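PDB 5J6Q: cell wall binding protein cwp8 from Peptoclostridium difficile, which probably attaches to the bacterial cell wall through its three CWB2 domains, as a cell wall protein linked with the S-layer. Local coordinates for residues 314-319 against 368-373; 343-348 against 376-381. One frame throughout, in Å; residues are numbered along the deposited sequence.

Interaction 1: 314-319 against 368-373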
loop_
_atom_site.group_PDB
_atom_site.type_symbol
_atom_site.label_atom_id
_atom_site.label_comp_id
_atom_site.label_asym_id
_atom_site.label_seq_id
_atom_site.Cartn_x
_atom_site.Cartn_y
_atom_site.Cartn_z
ATOM N N ILE A 314 1.011 18.937 28.040
ATOM C CA ILE A 314 0.240 19.175 26.813
ATOM C C ILE A 314 0.434 20.707 26.495
ATOM O O ILE A 314 0.419 21.516 27.433
ATOM C CB ILE A 314 -1.296 18.884 26.949
ATOM C CG1 ILE A 314 -1.566 17.449 27.469
ATOM C CG2 ILE A 314 -2.025 19.154 25.559
ATOM C CD1 ILE A 314 -1.379 16.356 26.440
ATOM N N ILE A 315 0.732 21.053 25.215
ATOM C CA ILE A 315 0.739 22.406 24.781
ATOM C C ILE A 315 -0.486 22.416 23.904
ATOM O O ILE A 315 -0.567 21.619 22.957
ATOM C CB ILE A 315 1.961 22.890 23.986
ATOM C CG1 ILE A 315 3.287 22.451 24.632
ATOM C CG2 ILE A 315 1.901 24.432 23.936
ATOM C CD1 ILE A 315 3.610 23.301 25.893
ATOM N N LEU A 316 -1.425 23.307 24.171
ATOM C CA LEU A 316 -2.670 23.397 23.401
ATOM C C LEU A 316 -2.775 24.814 22.753
ATOM O O LEU A 316 -2.712 25.810 23.462
ATOM C CB LEU A 316 -3.799 23.145 24.369
ATOM C CG LEU A 316 -5.133 22.804 23.767
ATOM C CD1 LEU A 316 -5.019 21.669 22.783
ATOM C CD2 LEU A 316 -6.059 22.375 24.956
ATOM N N VAL A 317 -2.864 24.913 21.390
ATOM C CA VAL A 317 -2.911 26.259 20.796
ATOM C C VAL A 317 -4.198 26.362 20.001
ATOM O O VAL A 317 -4.875 25.343 19.848
ATOM C CB VAL A 317 -1.573 26.451 19.965
ATOM C CG1 VAL A 317 -1.552 25.555 18.745
ATOM C CG2 VAL A 317 -1.389 27.892 19.522
ATOM N N GLY A 318 -4.614 27.558 19.530
ATOM C CA GLY A 318 -5.813 27.629 18.695
ATOM C C GLY A 318 -5.474 27.031 17.315
ATOM O O GLY A 318 -4.321 27.151 16.849
ATOM N N GLU A 319 -6.446 26.380 16.681
ATOM C CA GLU A 319 -6.261 25.723 15.398
ATOM C C GLU A 319 -5.664 26.565 14.295
ATOM O O GLU A 319 -5.104 26.021 13.379
ATOM C CB GLU A 319 -7.612 25.206 14.892
ATOM C CG GLU A 319 -8.646 26.346 14.813
ATOM C CD GLU A 319 -10.013 25.854 14.326
ATOM O OE1 GLU A 319 -11.043 26.491 14.663
ATOM O OE2 GLU A 319 -10.047 24.832 13.599
ATOM N N ILE A 368 -1.191 21.056 31.490
ATOM C CA ILE A 368 -1.763 21.390 30.217
ATOM C C ILE A 368 -1.622 22.933 30.111
ATOM O O ILE A 368 -2.214 23.645 30.948
ATOM C CB ILE A 368 -3.251 21.013 30.094
ATOM C CG1 ILE A 368 -3.436 19.473 30.133
ATOM C CG2 ILE A 368 -3.826 21.610 28.795
ATOM C CD1 ILE A 368 -4.918 19.091 30.146
ATOM N N TYR A 369 -0.757 23.430 29.145
ATOM C CA TYR A 369 -0.627 24.838 28.938
ATOM C C TYR A 369 -1.492 25.214 27.743
ATOM O O TYR A 369 -1.387 24.556 26.702
ATOM C CB TYR A 369 0.802 25.221 28.603
ATOM C CG TYR A 369 1.832 24.824 29.623
ATOM C CD1 TYR A 369 2.330 23.535 29.669
ATOM C CD2 TYR A 369 2.343 25.756 30.528
ATOM C CE1 TYR A 369 3.325 23.176 30.581
ATOM C CE2 TYR A 369 3.329 25.409 31.443
ATOM C CZ TYR A 369 3.817 24.117 31.469
ATOM O OH TYR A 369 4.789 23.773 32.396
ATOM N N ILE A 370 -2.315 26.229 27.851
ATOM C CA ILE A 370 -3.130 26.719 26.735
ATOM C C ILE A 370 -2.392 28.002 26.276
ATOM O O ILE A 370 -2.232 28.911 27.075
ATOM C CB ILE A 370 -4.552 26.951 27.262
ATOM C CG1 ILE A 370 -5.211 25.592 27.468
ATOM C CG2 ILE A 370 -5.397 27.813 26.315
ATOM C CD1 ILE A 370 -6.356 25.585 28.428
ATOM N N VAL A 371 -1.864 28.031 25.033
ATOM C CA VAL A 371 -1.176 29.223 24.544
ATOM C C VAL A 371 -2.170 30.123 23.796
ATOM O O VAL A 371 -2.996 29.601 23.052
ATOM C CB VAL A 371 -0.013 28.749 23.662
ATOM C CG1 VAL A 371 0.692 29.940 22.994
ATOM C CG2 VAL A 371 0.981 27.952 24.525
ATOM N N GLY A 372 -2.120 31.451 24.001
ATOM C CA GLY A 372 -3.045 32.334 23.320
ATOM C C GLY A 372 -4.183 32.768 24.228
ATOM O O GLY A 372 -4.392 32.216 25.317
ATOM N N GLY A 373 -4.933 33.774 23.769
ATOM C CA GLY A 373 -6.045 34.297 24.543
ATOM C C GLY A 373 -7.268 33.438 24.335
ATOM O O GLY A 373 -7.193 32.417 23.655
#

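Interaction 2: 343-348 against 376-381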
loop_
_atom_site.group_PDB
_atom_site.type_symbol
_atom_site.label_atom_id
_atom_site.label_comp_id
_atom_site.label_asym_id
_atom_site.label_seq_id
_atom_site.Cartn_x
_atom_site.Cartn_y
_atom_site.Cartn_z
ATOM N N LYS A 343 -10.391 23.957 18.973
ATOM C CA LYS A 343 -11.201 24.984 18.367
ATOM C C LYS A 343 -11.316 26.038 19.522
ATOM O O LYS A 343 -10.986 25.742 20.676
ATOM C CB LYS A 343 -12.553 24.400 17.963
ATOM C CG LYS A 343 -12.666 24.131 16.461
ATOM C CD LYS A 343 -12.923 22.669 16.165
ATOM C CE LYS A 343 -13.255 22.463 14.690
ATOM N NZ LYS A 343 -14.038 21.214 14.501
ATOM N N LYS A 344 -11.733 27.236 19.226
ATOM C CA LYS A 344 -11.913 28.246 20.254
ATOM C C LYS A 344 -13.050 27.800 21.164
ATOM O O LYS A 344 -12.918 27.844 22.374
ATOM C CB LYS A 344 -12.286 29.614 19.636
ATOM C CG LYS A 344 -12.735 30.625 20.697
ATOM C CD LYS A 344 -13.165 31.957 20.094
ATOM C CE LYS A 344 -13.606 32.908 21.186
ATOM N NZ LYS A 344 -14.072 34.214 20.642
ATOM N N ASP A 345 -14.169 27.356 20.572
ATOM C CA ASP A 345 -15.325 26.963 21.381
ATOM C C ASP A 345 -15.447 25.485 21.673
ATOM O O ASP A 345 -16.502 25.081 22.148
ATOM C CB ASP A 345 -16.615 27.444 20.708
ATOM C CG ASP A 345 -16.758 28.947 20.737
ATOM O OD1 ASP A 345 -16.111 29.590 21.592
ATOM O OD2 ASP A 345 -17.505 29.484 19.901
ATOM N N SER A 346 -14.410 24.659 21.392
ATOM C CA SER A 346 -14.498 23.236 21.741
ATOM C C SER A 346 -13.188 22.475 21.548
ATOM O O SER A 346 -12.224 22.982 20.983
ATOM C CB SER A 346 -15.592 22.542 20.943
ATOM O OG SER A 346 -15.419 22.751 19.560
ATOM N N LEU A 347 -13.184 21.250 22.026
ATOM C CA LEU A 347 -12.056 20.351 21.936
ATOM C C LEU A 347 -12.562 19.170 21.150
ATOM O O LEU A 347 -13.428 18.447 21.651
ATOM C CB LEU A 347 -11.591 19.905 23.335
ATOM C CG LEU A 347 -10.144 19.431 23.406
ATOM C CD1 LEU A 347 -9.204 20.568 23.093
ATOM C CD2 LEU A 347 -9.844 18.907 24.788
ATOM N N PRO A 348 -12.059 18.952 19.913
ATOM C CA PRO A 348 -12.514 17.822 19.095
ATOM C C PRO A 348 -12.181 16.514 19.882
ATOM O O PRO A 348 -11.204 16.575 20.613
ATOM C CB PRO A 348 -11.711 18.001 17.785
ATOM C CG PRO A 348 -11.403 19.478 17.759
ATOM C CD PRO A 348 -11.047 19.756 19.221
ATOM N N LYS A 376 -8.569 32.393 20.970
ATOM C CA LYS A 376 -7.996 31.213 20.326
ATOM C C LYS A 376 -8.563 29.966 21.004
ATOM O O LYS A 376 -9.070 29.077 20.336
ATOM C CB LYS A 376 -6.461 31.236 20.458
ATOM C CG LYS A 376 -5.731 32.026 19.357
ATOM C CD LYS A 376 -6.510 33.243 18.867
ATOM C CE LYS A 376 -6.493 33.359 17.363
ATOM N NZ LYS A 376 -7.728 32.788 16.748
ATOM N N VAL A 377 -8.474 29.923 22.349
ATOM C CA VAL A 377 -8.988 28.840 23.167
ATOM C C VAL A 377 -9.851 29.487 24.274
ATOM O O VAL A 377 -9.306 30.089 25.201
ATOM C CB VAL A 377 -7.853 28.007 23.807
ATOM C CG1 VAL A 377 -8.445 26.758 24.447
ATOM C CG2 VAL A 377 -6.776 27.640 22.778
ATOM N N SER A 378 -11.175 29.363 24.182
ATOM C CA SER A 378 -12.069 30.011 25.156
ATOM C C SER A 378 -11.828 29.655 26.638
ATOM O O SER A 378 -11.035 28.774 26.998
ATOM C CB SER A 378 -13.524 29.691 24.820
ATOM O OG SER A 378 -13.762 28.299 24.910
ATOM N N LYS A 379 -12.536 30.380 27.499
ATOM C CA LYS A 379 -12.478 30.177 28.938
ATOM C C LYS A 379 -13.202 28.880 29.243
ATOM O O LYS A 379 -12.784 28.132 30.122
ATOM C CB LYS A 379 -13.151 31.363 29.665
ATOM C CG LYS A 379 -13.159 31.211 31.180
ATOM C CD LYS A 379 -11.817 31.634 31.788
ATOM N N GLU A 380 -14.281 28.603 28.488
ATOM C CA GLU A 380 -15.062 27.384 28.688
ATOM C C GLU A 380 -14.299 26.110 28.308
ATOM O O GLU A 380 -14.503 25.091 28.963
ATOM C CB GLU A 380 -16.378 27.437 27.907
ATOM C CG GLU A 380 -17.432 26.546 28.541
ATOM C CD GLU A 380 -18.669 26.404 27.687
ATOM O OE1 GLU A 380 -19.739 26.916 28.083
ATOM O OE2 GLU A 380 -18.564 25.770 26.618
ATOM N N THR A 381 -13.437 26.122 27.266
ATOM C CA THR A 381 -12.710 24.876 26.984
ATOM C C THR A 381 -11.726 24.704 28.145
ATOM O O THR A 381 -11.453 23.590 28.611
ATOM C CB THR A 381 -11.969 24.938 25.604
ATOM O OG1 THR A 381 -12.911 24.655 24.563
ATOM C CG2 THR A 381 -10.802 23.902 25.518
HETATM O O HOH W 1 -17.290 27.367 24.354
#

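Interaction 1: 314-319 against 368-373
The carbonyl O of L316 receives V371 N at 2.8 Å, nearly in line with the carbonyl bond, and I370 CA lies 3.4 Å from the same L316 O in a CA-H...O contact. I314 O likewise takes a bond from Y369 N, here tilted 25° out of the carbonyl plane, and a CA-H...O contact from I368 CA. The third bond runs the other way, from L316 N to Y369 O, so the two strands are paired in parallel with I314 opposite I368 and L316 opposite I370. Side chains alternate across the sheet. On one face I314 and I368 lie side by side, CG1 of I314 3.8 Å from CG1 of I368, while CD2 of L316 lies alongside CG1 of I370. On the other, CD1 of I315 approaches CD1 of Y369 obliquely, and I315 CG2, anti to the backbone N, meets V371 CG2 at 3.7 Å. Y369 CD1 lies 3.6 Å from I314 O, which sits at the ring edge, in plane. These are central strands of a four-stranded parallel sheet in a CWB2 domain: strand 339-342 pairs with 314-318 on its far edge, side chains of Y369 and I370 touch strand 392-396, and helix 349-359 packs against I314.

Interaction 2: 343-348 against 376-381
K344 and V377 bring the two backbones within 4.2 Å, CA to CA, where the loop 343-348 passes the turn leading into helix 379-386. Here the CA of K344 lies only 3.0 Å from the carbonyl O of K376, a CA-H...O contact. Two residues after K376, S378 N donates to K344 O with an N-H...O angle of 159°, and the chains diverge beyond this point, S346 and T381 being 5.8 Å apart at their CA atoms.

The side chain of S378 doubles the grip on that carbonyl: S378 OG donates to K344 O at 2.7 Å, so K344 O accepts two bonds from S378, one from the backbone N-H and one from the hydroxyl. With OG between the backbone N and the carbonyl carbon (chi1 62°), S378 OG also accepts from T381 N at 3.2 Å. S378 is thus the N-cap of the helix, and its hydroxyl relays between the first turn and the loop. K344 CB rests against K376 O, and its CG, anti to the backbone N, leads away into an extended chain. T381 faces the loop, its OG1 3.5 Å from both N and CA of S346, and its CG2 approaches CD1 of L347. At the exposed border a water donates to D345 O and to E380 OE2, bridging loop and helix.

R395 NH1, from strand 392-396, donates to V377 O beside the cap. The loop itself connects strand 339-342 to helix 349-359, with S342 touching both L347 and T381, and F295 of helix 294-305 packing on K343 and P348.

Of the elements involved, strand 313-318 comes first along the chain from the N terminus, followed by strand 339-342 and the loop 343-348, then helix 349-359, strand 367-371 and helix 379-386. Interaction 1 closes a loop of 48 residues between neighbouring strands, and interaction 2 one of 27 between the end of an outer strand and the start of a helix. Their segments alternate, so the two closures cross rather than nest. Their centres lie about 10 Å apart and the two touch: V377 lies against I370, V317 and G318, and E319 touches K343. Together they join the core of this CWB2 sheet to the loops at its C-terminal edge.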